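Local coordinates for protein oxalate--CoA ligase (Arabidopsis thaliana, PDB 5IE2) that belongs to the ANL superfamily of AMP-binding enzymes and holds adenosine-5'-triphosphate beside the junction of a large N-terminal and a small C-terminal domain, at residues I266-H271 / E301-A306; S291-I296 / V429-P434; V436-A441 / G499-R504; A456-E461 / D491-T496. All blocks are in the same frame, centred on the assembly; numbering follows the deposited sequence.

Contact 1 (I266-H271 / E301-A306); sequences IILDRH and EEAFGA
His-271 reaches from helix 261-273 to the last turn of helix 294-304. Its CG is anti to the backbone N (chi1 169°), which carries the ring toward the other helix. From the base outward, His-271 CB lies 3.9 Å from CZ of Phe-304. CG is near both Phe-304 CE1 and Ala-303 CB. ND1 of His-271 is 3.9 Å from CE1 of Phe-304. On the other branch, CD2 of His-271 meets CB of Ala-303 at 3.6 Å. At the tip, NE2 of His-271 is 3.7 Å from Ala-303 CB, and CE1 is near Ala-303 O. The methyl sits over one face of the imidazole, a CH-pi contact. The two rings form an edge-to-face pair, with the edge of Phe-304 toward the face of His-271 and the planes at 68°. Ala-303 CB also lies over the centre of one face of the Phe-304 ring, so one methyl packs on both rings. Further back, Ile-267 CG2 reaches Phe-304 CZ at 3.7 Å. Leu-268 CD2 fills in beside it, 3.9 Å from Ala-303 CB. The polar partner of the imidazole lies elsewhere: ND1 is hydrogen-bonded to the hydroxyl of Tyr-279, which should help fix the ring's rotation. No hydrogen bond joins the two segments. The helices are therefore held here by aromatic and aliphatic packing, with the histidine offering its ring face while ND1 is satisfied by Tyr-279.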
# COMPACT_ATOMS: atom_id res chain seq x y z
N ILE A 266 15.95 2.02 2.86
CA ILE A 266 16.51 3.38 2.62
C ILE A 266 16.64 4.21 3.91
O ILE A 266 17.66 4.92 4.12
CB ILE A 266 15.64 4.13 1.58
CG1 ILE A 266 15.77 3.41 0.25
CG2 ILE A 266 16.04 5.63 1.48
CD1 ILE A 266 14.87 3.88 -0.85
N ILE A 267 15.63 4.12 4.79
CA ILE A 267 15.64 4.82 6.09
C ILE A 267 16.77 4.29 6.96
O ILE A 267 17.46 5.05 7.65
CB ILE A 267 14.29 4.63 6.78
CG1 ILE A 267 13.22 5.42 6.00
CG2 ILE A 267 14.34 5.03 8.28
CD1 ILE A 267 11.73 5.05 6.46
N LEU A 268 16.99 2.97 6.91
CA LEU A 268 18.12 2.37 7.66
C LEU A 268 19.48 2.81 7.12
O LEU A 268 20.39 3.12 7.90
CB LEU A 268 18.07 0.86 7.64
CG LEU A 268 17.03 0.29 8.62
CD1 LEU A 268 16.88 -1.21 8.35
CD2 LEU A 268 17.46 0.52 10.05
N ASP A 269 19.60 2.86 5.80
CA ASP A 269 20.84 3.35 5.17
C ASP A 269 21.14 4.79 5.65
O ASP A 269 22.32 5.17 5.94
CB ASP A 269 20.74 3.38 3.64
CG ASP A 269 20.78 1.97 2.97
OD1 ASP A 269 21.24 0.97 3.58
OD2 ASP A 269 20.34 1.90 1.78
N ARG A 270 20.09 5.62 5.65
CA ARG A 270 20.25 7.01 6.07
C ARG A 270 20.67 7.06 7.55
O ARG A 270 21.50 7.92 7.97
CB ARG A 270 18.95 7.78 5.82
CG ARG A 270 18.86 9.16 6.47
CD ARG A 270 19.72 10.17 5.73
NE ARG A 270 19.63 11.49 6.33
CZ ARG A 270 20.28 12.56 5.87
NH1 ARG A 270 21.07 12.44 4.81
NH2 ARG A 270 20.17 13.73 6.50
N HIS A 271 20.13 6.15 8.35
CA HIS A 271 20.51 6.12 9.75
C HIS A 271 21.98 5.73 9.86
O HIS A 271 22.66 6.21 10.78
CB HIS A 271 19.62 5.15 10.55
CG HIS A 271 20.11 4.87 11.94
ND1 HIS A 271 20.03 5.80 12.96
CD2 HIS A 271 20.65 3.75 12.49
CE1 HIS A 271 20.49 5.26 14.08
NE2 HIS A 271 20.89 4.02 13.82
N GLU A 301 14.33 -2.37 14.80
CA GLU A 301 14.08 -2.28 16.24
C GLU A 301 15.37 -1.76 16.92
O GLU A 301 15.28 -0.97 17.85
CB GLU A 301 13.66 -3.63 16.85
CG GLU A 301 12.31 -4.05 16.27
CD GLU A 301 11.66 -5.21 17.01
OE1 GLU A 301 12.40 -5.99 17.68
OE2 GLU A 301 10.42 -5.34 16.87
N GLU A 302 16.54 -2.17 16.42
CA GLU A 302 17.79 -1.70 17.05
C GLU A 302 18.05 -0.23 16.79
O GLU A 302 18.54 0.51 17.67
CB GLU A 302 18.97 -2.52 16.55
CG GLU A 302 20.29 -2.12 17.22
CD GLU A 302 20.26 -2.44 18.71
OE1 GLU A 302 20.03 -3.63 19.05
OE2 GLU A 302 20.43 -1.51 19.54
N ALA A 303 17.77 0.21 15.57
CA ALA A 303 18.05 1.59 15.18
C ALA A 303 17.11 2.55 15.88
O ALA A 303 17.56 3.59 16.36
CB ALA A 303 17.92 1.76 13.69
N PHE A 304 15.80 2.24 15.92
CA PHE A 304 14.82 3.25 16.36
C PHE A 304 14.05 2.94 17.63
O PHE A 304 13.27 3.78 18.09
CB PHE A 304 13.84 3.51 15.21
CG PHE A 304 14.54 3.83 13.92
CD1 PHE A 304 15.53 4.84 13.87
CD2 PHE A 304 14.30 3.08 12.78
CE1 PHE A 304 16.19 5.13 12.69
CE2 PHE A 304 14.93 3.35 11.58
CZ PHE A 304 15.93 4.38 11.52
N GLY A 305 14.24 1.75 18.18
CA GLY A 305 13.78 1.39 19.49
C GLY A 305 12.27 1.22 19.62
O GLY A 305 11.74 1.39 20.71
N ALA A 306 11.59 0.91 18.52
CA ALA A 306 10.15 0.68 18.56
C ALA A 306 9.84 -0.72 18.03
O ALA A 306 10.58 -1.22 17.18
CB ALA A 306 9.40 1.73 17.74

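Contact 2 (S291-I296 / V429-P434); sequences SLAPVI and VLLTHP. With ATP (adenosine-5'-triphosphate), chain C.
The chain enters helix 294-304 through Ala-293 at its N-cap, while Leu-430 to His-433 form a type I beta turn, and the backbones come nearest at Val-295 and Thr-432. Leu-431 is the main side chain of the contact. Its CG is anti to the carbonyl carbon (chi1 -69°) and the chain then runs extended. This sends CD1 of Leu-431 to the start of the opposing helix, 3.8 Å from CB of Ala-293. The same CD1 of Leu-431 is 4.0 Å from CG1 of Ile-296. Val-295 crosses the base of the leucine obliquely. CG1 of Val-295 takes the crowded position between backbone N and carbonyl carbon and meets CB of Leu-431 at 3.8 Å. On the flank, CG2 of Thr-432 touches CB of Val-295, also at 3.8 Å. The hydroxyl of Thr-432 is engaged within its own segment, which fits with the methyl facing Val-295. Thr-432 OG1 donates to Val-429 O at 2.8 Å, in the carbonyl plane and on a lone pair. That oxygen also accepts from Thr-432 N, so two bonds from one threonine grip it. The turn itself is closed by His-433 N to Leu-430 O. No hydrogen bond crosses between the segments, and the contact is buried and apolar. At the near end, Ser-291 N lies 3.2 Å from ATP N1, beside the adenine. The arrangement is an interdomain seam of the ANL fold: the smaller C-terminal domain rests on the larger N-terminal one, next to the nucleotide pocket.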
# COMPACT_ATOMS: atom_id res chain seq x y z
N SER A 291 7.57 -9.13 1.67
CA SER A 291 8.05 -9.73 2.93
C SER A 291 9.14 -8.90 3.55
O SER A 291 10.06 -8.39 2.85
CB SER A 291 8.53 -11.17 2.76
OG SER A 291 9.55 -11.20 1.82
N LEU A 292 9.03 -8.71 4.86
CA LEU A 292 10.08 -8.05 5.66
C LEU A 292 11.04 -9.12 6.19
O LEU A 292 10.67 -9.95 7.03
CB LEU A 292 9.49 -7.30 6.88
CG LEU A 292 10.48 -6.53 7.77
CD1 LEU A 292 11.02 -5.33 7.04
CD2 LEU A 292 9.82 -6.05 9.07
N ALA A 293 12.28 -9.14 5.70
CA ALA A 293 13.21 -10.14 6.20
C ALA A 293 13.43 -9.91 7.69
O ALA A 293 13.51 -8.75 8.14
CB ALA A 293 14.55 -10.05 5.42
N PRO A 294 13.56 -11.01 8.47
CA PRO A 294 13.84 -10.86 9.90
C PRO A 294 15.04 -9.95 10.21
O PRO A 294 15.04 -9.22 11.22
CB PRO A 294 14.11 -12.30 10.35
CG PRO A 294 13.11 -13.10 9.45
CD PRO A 294 13.19 -12.40 8.11
N VAL A 295 16.03 -9.97 9.34
CA VAL A 295 17.22 -9.14 9.64
C VAL A 295 16.88 -7.64 9.51
O VAL A 295 17.36 -6.79 10.29
CB VAL A 295 18.40 -9.55 8.76
CG1 VAL A 295 18.17 -9.16 7.29
CG2 VAL A 295 19.72 -8.93 9.30
N ILE A 296 15.98 -7.29 8.57
CA ILE A 296 15.56 -5.89 8.49
C ILE A 296 14.71 -5.51 9.70
O ILE A 296 14.82 -4.40 10.24
CB ILE A 296 14.77 -5.60 7.20
CG1 ILE A 296 15.59 -6.02 5.96
CG2 ILE A 296 14.34 -4.11 7.16
CD1 ILE A 296 17.08 -5.39 5.97
N VAL A 429 17.70 -14.80 3.51
CA VAL A 429 19.11 -15.19 3.77
C VAL A 429 20.10 -14.23 3.09
O VAL A 429 21.11 -13.83 3.68
CB VAL A 429 19.38 -16.66 3.34
CG1 VAL A 429 20.91 -16.95 3.19
CG2 VAL A 429 18.70 -17.68 4.33
N LEU A 430 19.83 -13.85 1.85
CA LEU A 430 20.77 -12.97 1.12
C LEU A 430 21.01 -11.68 1.87
O LEU A 430 22.13 -11.18 1.95
CB LEU A 430 20.23 -12.63 -0.25
CG LEU A 430 20.17 -13.86 -1.15
CD1 LEU A 430 19.43 -13.51 -2.47
CD2 LEU A 430 21.61 -14.34 -1.37
N LEU A 431 19.92 -11.12 2.41
CA LEU A 431 20.07 -9.86 3.13
C LEU A 431 20.90 -9.94 4.43
O LEU A 431 21.25 -8.90 5.00
CB LEU A 431 18.68 -9.29 3.48
CG LEU A 431 17.88 -8.81 2.27
CD1 LEU A 431 16.52 -8.20 2.69
CD2 LEU A 431 18.67 -7.79 1.45
N THR A 432 21.16 -11.15 4.92
CA THR A 432 22.00 -11.28 6.13
C THR A 432 23.49 -11.32 5.80
O THR A 432 24.31 -11.29 6.71
CB THR A 432 21.67 -12.52 6.99
OG1 THR A 432 22.06 -13.72 6.32
CG2 THR A 432 20.18 -12.61 7.29
N HIS A 433 23.84 -11.41 4.52
CA HIS A 433 25.26 -11.39 4.18
C HIS A 433 25.81 -10.00 4.49
O HIS A 433 25.19 -9.02 4.12
CB HIS A 433 25.50 -11.73 2.72
CG HIS A 433 26.96 -11.82 2.37
ND1 HIS A 433 27.78 -10.72 2.30
CD2 HIS A 433 27.74 -12.89 2.11
CE1 HIS A 433 29.01 -11.11 1.99
NE2 HIS A 433 29.01 -12.42 1.86
N PRO A 434 26.96 -9.92 5.18
CA PRO A 434 27.50 -8.64 5.67
C PRO A 434 27.64 -7.58 4.59
O PRO A 434 27.49 -6.38 4.89
CB PRO A 434 28.90 -9.02 6.19
CG PRO A 434 28.82 -10.45 6.52
CD PRO A 434 27.77 -11.08 5.60
PG ATP C . -0.82 -8.22 -9.26
O1G ATP C . -0.05 -9.52 -9.51
O2G ATP C . -1.07 -7.44 -10.50
O3G ATP C . -2.10 -8.48 -8.47
PB ATP C . 0.34 -7.43 -6.74
O1B ATP C . 1.74 -7.00 -6.35
O2B ATP C . -0.18 -8.77 -6.37
O3B ATP C . 0.11 -7.23 -8.35
PA ATP C . -0.83 -5.69 -4.66
O1A ATP C . -2.31 -5.82 -4.32
O2A ATP C . -0.19 -4.36 -4.66
O3A ATP C . -0.65 -6.27 -6.16
O5' ATP C . -0.01 -6.74 -3.76
C5' ATP C . -0.62 -7.71 -2.88
C4' ATP C . 0.36 -8.89 -2.79
O4' ATP C . 1.54 -8.46 -2.07
C3' ATP C . -0.15 -10.00 -1.93
O3' ATP C . -1.02 -10.83 -2.68
C2' ATP C . 1.12 -10.72 -1.52
O2' ATP C . 1.61 -11.48 -2.63
C1' ATP C . 2.07 -9.56 -1.36
N9 ATP C . 2.24 -9.15 0.05
C8 ATP C . 1.59 -8.19 0.72
N7 ATP C . 2.08 -8.12 1.99
C5 ATP C . 3.07 -9.05 2.09
C6 ATP C . 4.01 -9.49 3.15
N6 ATP C . 4.02 -8.85 4.37
N1 ATP C . 4.88 -10.47 2.82
C2 ATP C . 4.90 -11.06 1.60
N3 ATP C . 4.07 -10.71 0.59
C4 ATP C . 3.16 -9.72 0.81

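Contact 3 (V436-A441 / G499-R504); sequences VSQGVA and GKIQRR. With ATP (adenosine-5'-triphosphate), chain C.
Arg-503 starts with CG anti to the carbonyl carbon, runs extended, then bends at chi3 (104°), which turns its guanidinium side-on to the carbonyl of Ala-441. NE gives the straighter bond, 2.6 Å from Arg-503 NE to Ala-441 O at 165°, nearly along the C=O axis. NH2 gives a more bent one, 3.0 Å from Arg-503 NH2 to Ala-441 O at 134°, on a lone pair. The oxygen lies in the guanidinium plane. A salt bridge from NH2 to Asp-427 steadies the group further. Segment 499-504 carries the lysine of the A10 motif of ANL enzymes, here Lys-500, whose NZ is hydrogen-bonded to ATP O5' at 3.0 Å. Ser-437 and Gln-438 opposite Ile-458 form a classic beta bulge. Just past Lys-500, Ile-501 points the other way, toward strand 436-446. Its CD1 meets the amide end of Gln-438 tip to tip, 3.6 Å from Gln-438 NE2. That amide is tied on both sides: NE2 is bonded to Gln-265, and OE1 accepts from Gly-439 N at 3.0 Å. Val-440 CG2 touches both Ile-501 and Arg-503, 4.2 Å from Ile-501 CG2 and 3.9 Å from Arg-503 NH2.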
# COMPACT_ATOMS: atom_id res chain seq x y z
N VAL A 436 25.83 -7.36 1.62
CA VAL A 436 24.68 -7.22 0.73
C VAL A 436 23.77 -6.09 1.22
O VAL A 436 23.33 -6.07 2.37
CB VAL A 436 23.86 -8.54 0.61
CG1 VAL A 436 22.60 -8.30 -0.13
CG2 VAL A 436 24.69 -9.64 -0.08
N SER A 437 23.52 -5.12 0.35
CA SER A 437 22.62 -4.03 0.69
C SER A 437 21.23 -4.36 0.19
O SER A 437 20.22 -4.01 0.83
CB SER A 437 23.10 -2.72 0.10
OG SER A 437 22.40 -2.47 -1.09
N GLN A 438 21.15 -5.01 -0.98
CA GLN A 438 19.85 -5.44 -1.46
C GLN A 438 19.94 -6.79 -2.16
O GLN A 438 20.97 -7.14 -2.71
CB GLN A 438 19.22 -4.39 -2.39
CG GLN A 438 17.80 -4.75 -2.85
CD GLN A 438 16.76 -4.85 -1.68
OE1 GLN A 438 16.68 -5.88 -0.97
NE2 GLN A 438 15.96 -3.78 -1.50
N GLY A 439 18.87 -7.58 -2.15
CA GLY A 439 18.95 -8.89 -2.83
C GLY A 439 17.60 -9.43 -3.25
O GLY A 439 16.60 -9.17 -2.56
N VAL A 440 17.54 -10.19 -4.35
CA VAL A 440 16.25 -10.72 -4.81
C VAL A 440 16.48 -12.07 -5.48
O VAL A 440 17.39 -12.21 -6.32
CB VAL A 440 15.51 -9.76 -5.82
CG1 VAL A 440 16.39 -9.47 -7.02
CG2 VAL A 440 14.17 -10.36 -6.28
N ALA A 441 15.71 -13.07 -5.09
CA ALA A 441 15.81 -14.40 -5.71
C ALA A 441 14.69 -14.58 -6.70
O ALA A 441 13.64 -13.97 -6.54
CB ALA A 441 15.76 -15.53 -4.64
N GLY A 499 7.18 0.54 -4.51
CA GLY A 499 8.40 0.12 -3.85
C GLY A 499 8.64 -1.39 -3.83
O GLY A 499 9.42 -1.87 -3.00
N LYS A 500 8.01 -2.14 -4.74
CA LYS A 500 8.24 -3.59 -4.83
C LYS A 500 9.23 -3.91 -5.91
O LYS A 500 9.13 -3.39 -7.02
CB LYS A 500 6.96 -4.39 -5.17
CG LYS A 500 5.74 -4.20 -4.32
CD LYS A 500 4.53 -4.93 -5.00
CE LYS A 500 3.18 -4.64 -4.29
NZ LYS A 500 2.78 -5.72 -3.28
N ILE A 501 10.17 -4.80 -5.62
CA ILE A 501 11.03 -5.29 -6.68
C ILE A 501 10.26 -6.42 -7.32
O ILE A 501 9.89 -7.34 -6.62
CB ILE A 501 12.38 -5.79 -6.11
CG1 ILE A 501 13.06 -4.69 -5.25
CG2 ILE A 501 13.29 -6.34 -7.22
CD1 ILE A 501 14.17 -5.25 -4.31
N GLN A 502 9.99 -6.40 -8.62
CA GLN A 502 9.24 -7.53 -9.19
C GLN A 502 10.15 -8.59 -9.79
O GLN A 502 10.97 -8.28 -10.65
CB GLN A 502 8.18 -7.10 -10.21
CG GLN A 502 7.40 -5.85 -9.80
CD GLN A 502 6.14 -5.64 -10.63
OE1 GLN A 502 6.17 -5.70 -11.86
NE2 GLN A 502 5.02 -5.41 -9.95
N ARG A 503 10.00 -9.84 -9.33
CA ARG A 503 10.99 -10.87 -9.64
C ARG A 503 10.98 -11.21 -11.12
O ARG A 503 12.04 -11.45 -11.69
CB ARG A 503 10.73 -12.17 -8.87
CG ARG A 503 10.22 -12.00 -7.48
CD ARG A 503 10.09 -13.34 -6.79
NE ARG A 503 11.22 -13.32 -5.91
CZ ARG A 503 11.22 -12.95 -4.64
NH1 ARG A 503 10.10 -12.70 -3.98
NH2 ARG A 503 12.39 -12.94 -4.03
N ARG A 504 9.83 -11.16 -11.79
CA ARG A 504 9.81 -11.50 -13.21
C ARG A 504 10.61 -10.50 -14.05
O ARG A 504 11.34 -10.88 -14.97
CB ARG A 504 8.36 -11.56 -13.72
CG ARG A 504 7.64 -12.84 -13.34
CD ARG A 504 6.15 -12.82 -13.75
NE ARG A 504 5.60 -14.19 -13.79
CZ ARG A 504 4.31 -14.49 -13.96
NH1 ARG A 504 3.42 -13.54 -14.15
NH2 ARG A 504 3.92 -15.76 -13.97
PG ATP C . -0.82 -8.22 -9.26
O1G ATP C . -0.05 -9.52 -9.51
O2G ATP C . -1.07 -7.44 -10.50
O3G ATP C . -2.10 -8.48 -8.47
PB ATP C . 0.34 -7.43 -6.74
O1B ATP C . 1.74 -7.00 -6.35
O2B ATP C . -0.18 -8.77 -6.37
O3B ATP C . 0.11 -7.23 -8.35
PA ATP C . -0.83 -5.69 -4.66
O1A ATP C . -2.31 -5.82 -4.32
O2A ATP C . -0.19 -4.36 -4.66
O3A ATP C . -0.65 -6.27 -6.16
O5' ATP C . -0.01 -6.74 -3.76
C5' ATP C . -0.62 -7.71 -2.88
C4' ATP C . 0.36 -8.89 -2.79
O4' ATP C . 1.54 -8.46 -2.07
C3' ATP C . -0.15 -10.00 -1.93
O3' ATP C . -1.02 -10.83 -2.68
C2' ATP C . 1.12 -10.72 -1.52
O2' ATP C . 1.61 -11.48 -2.63
C1' ATP C . 2.07 -9.56 -1.36
N9 ATP C . 2.24 -9.15 0.05
C8 ATP C . 1.59 -8.19 0.72
N7 ATP C . 2.08 -8.12 1.99
C5 ATP C . 3.07 -9.05 2.09
C6 ATP C . 4.01 -9.49 3.15
N6 ATP C . 4.02 -8.85 4.37
N1 ATP C . 4.88 -10.47 2.82
C2 ATP C . 4.90 -11.06 1.60
N3 ATP C . 4.07 -10.71 0.59
C4 ATP C . 3.16 -9.72 0.81

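Contact 4 (A456-E461 / D491-T496); sequences AVIPRE and DNLPKT
Ile-458 and Leu-493 make the heart of this contact, sliding past each other in opposite directions. CD1 of Ile-458 and CD2 of Leu-493 are only 3.4 Å apart, tighter than usual for two methyls. CG1 of Ile-458 follows at 3.6 Å from the same CD2 of Leu-493. Ile-458 is extended at chi2 (175°), so its CD1 also lies along the backbone of the other segment. There Ile-458 CD1 is 3.9 Å from CA of Asn-492 and 4.0 Å from O of Asp-491. The second methyl of Leu-493, CD1, turns to Ala-456, and meets its CB at 4.0 Å. Leu-493 thus spans two residues on one face of the strand. Its chi2 of -33° is far from a staggered value, which fits the crowding at CD2. Asp-491 and Asn-492 point their side chains away from the strand and lend mainly backbone to the contact. No hydrogen bond joins the two segments. In the next shell, backbone hydrogen bonds from Ile-458 to Ser-437 and Gln-438 fix the strand on one side. Val-457 is paired in the same way with Phe-488 and Thr-490, so the loop starts from a fixed point. Leu-493 also touches Gln-438 and Val-440 on strand 436-446. The loop therefore leaves strand 487-489 and crosses the face of the three-stranded sheet of the C-terminal domain, over central strand 450-459. It then runs on to helix 503-510, which packs on Pro-494 through Ile-505 and on Ala-456 through Phe-510.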
# COMPACT_ATOMS: atom_id res chain seq x y z
N ALA A 456 19.90 -11.94 -7.67
CA ALA A 456 20.70 -10.74 -7.94
C ALA A 456 20.93 -9.99 -6.65
O ALA A 456 20.00 -9.89 -5.80
CB ALA A 456 20.01 -9.85 -8.98
N VAL A 457 22.13 -9.47 -6.47
CA VAL A 457 22.41 -8.70 -5.28
C VAL A 457 23.07 -7.36 -5.65
O VAL A 457 23.79 -7.25 -6.65
CB VAL A 457 23.35 -9.45 -4.27
CG1 VAL A 457 22.74 -10.74 -3.81
CG2 VAL A 457 24.65 -9.75 -4.91
N ILE A 458 22.79 -6.36 -4.82
CA ILE A 458 23.51 -5.10 -4.78
C ILE A 458 24.43 -5.09 -3.58
O ILE A 458 23.96 -5.19 -2.41
CB ILE A 458 22.53 -3.92 -4.67
CG1 ILE A 458 21.60 -3.90 -5.87
CG2 ILE A 458 23.29 -2.60 -4.54
CD1 ILE A 458 20.53 -2.83 -5.76
N PRO A 459 25.75 -4.98 -3.85
CA PRO A 459 26.74 -4.92 -2.77
C PRO A 459 26.69 -3.56 -2.07
O PRO A 459 26.19 -2.58 -2.64
CB PRO A 459 28.08 -5.18 -3.48
CG PRO A 459 27.83 -4.92 -4.92
CD PRO A 459 26.37 -5.06 -5.19
N ARG A 460 27.11 -3.54 -0.82
CA ARG A 460 27.23 -2.30 -0.08
C ARG A 460 28.35 -1.49 -0.69
O ARG A 460 29.35 -2.07 -1.14
CB ARG A 460 27.52 -2.57 1.40
CG ARG A 460 26.34 -3.13 2.16
CD ARG A 460 26.73 -3.45 3.57
NE ARG A 460 25.61 -4.10 4.24
CZ ARG A 460 24.58 -3.45 4.80
NH1 ARG A 460 24.54 -2.12 4.78
NH2 ARG A 460 23.60 -4.14 5.38
N GLU A 461 28.22 -0.17 -0.66
CA GLU A 461 29.23 0.70 -1.26
C GLU A 461 30.59 0.47 -0.60
O GLU A 461 30.70 0.33 0.62
CB GLU A 461 28.82 2.17 -1.19
CG GLU A 461 28.61 2.77 -2.60
CD GLU A 461 28.61 4.29 -2.63
OE1 GLU A 461 27.52 4.91 -2.58
OE2 GLU A 461 29.72 4.87 -2.70
N ASP A 491 24.22 -2.87 -9.67
CA ASP A 491 24.24 -1.58 -8.97
C ASP A 491 22.81 -1.08 -8.72
O ASP A 491 22.58 -0.16 -7.91
CB ASP A 491 25.04 -0.56 -9.80
CG ASP A 491 24.47 -0.36 -11.23
OD1 ASP A 491 24.03 -1.33 -11.88
OD2 ASP A 491 24.51 0.79 -11.72
N ASN A 492 21.86 -1.70 -9.40
CA ASN A 492 20.48 -1.28 -9.31
C ASN A 492 19.44 -2.36 -9.65
O ASN A 492 19.60 -3.15 -10.60
CB ASN A 492 20.26 -0.08 -10.22
CG ASN A 492 18.99 0.67 -9.89
OD1 ASN A 492 17.98 0.53 -10.58
ND2 ASN A 492 19.01 1.44 -8.80
N LEU A 493 18.35 -2.39 -8.87
CA LEU A 493 17.22 -3.24 -9.21
C LEU A 493 16.00 -2.38 -9.48
O LEU A 493 15.71 -1.44 -8.72
CB LEU A 493 16.86 -4.25 -8.10
CG LEU A 493 17.47 -5.60 -7.68
CD1 LEU A 493 18.04 -6.33 -8.89
CD2 LEU A 493 18.49 -5.48 -6.60
N PRO A 494 15.24 -2.73 -10.52
CA PRO A 494 13.95 -2.07 -10.77
C PRO A 494 12.93 -2.30 -9.62
O PRO A 494 12.75 -3.43 -9.13
CB PRO A 494 13.47 -2.72 -12.07
CG PRO A 494 14.24 -4.03 -12.15
CD PRO A 494 15.57 -3.72 -11.56
N LYS A 495 12.28 -1.22 -9.20
CA LYS A 495 11.13 -1.36 -8.31
C LYS A 495 9.95 -0.53 -8.79
O LYS A 495 10.12 0.47 -9.49
CB LYS A 495 11.46 -1.02 -6.85
CG LYS A 495 12.41 0.11 -6.57
CD LYS A 495 13.03 -0.11 -5.18
CE LYS A 495 13.99 1.02 -4.75
NZ LYS A 495 13.27 2.26 -4.31
N THR A 496 8.75 -0.99 -8.43
CA THR A 496 7.51 -0.30 -8.74
C THR A 496 7.41 1.04 -8.04
O THR A 496 8.26 1.39 -7.19
CB THR A 496 6.30 -1.14 -8.35
OG1 THR A 496 6.27 -1.30 -6.92
CG2 THR A 496 6.36 -2.50 -9.02

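In the fold
Contact 1 closes within the AMP-binding range, and contact 2 ties helix 294-304 of that part to the C-terminal domain, using the other end of the helix. Their segments alternate along the chain, their centres are about 14 Å apart and they touch through Leu-268 and Ile-296. Contacts 3 and 4 follow, with centres about 7 Å apart, on neighbouring strands 436-446 and 450-459 of one sheet; both segments of contact 4 fall between those of contact 3 in sequence. Contact 2 lies about 11 Å from contact 3, centre to centre, and both touch ATP. Lys-495 of contact 4 also packs on Ile-266 of contact 1. The set therefore links the two domains beside the bound nucleotide.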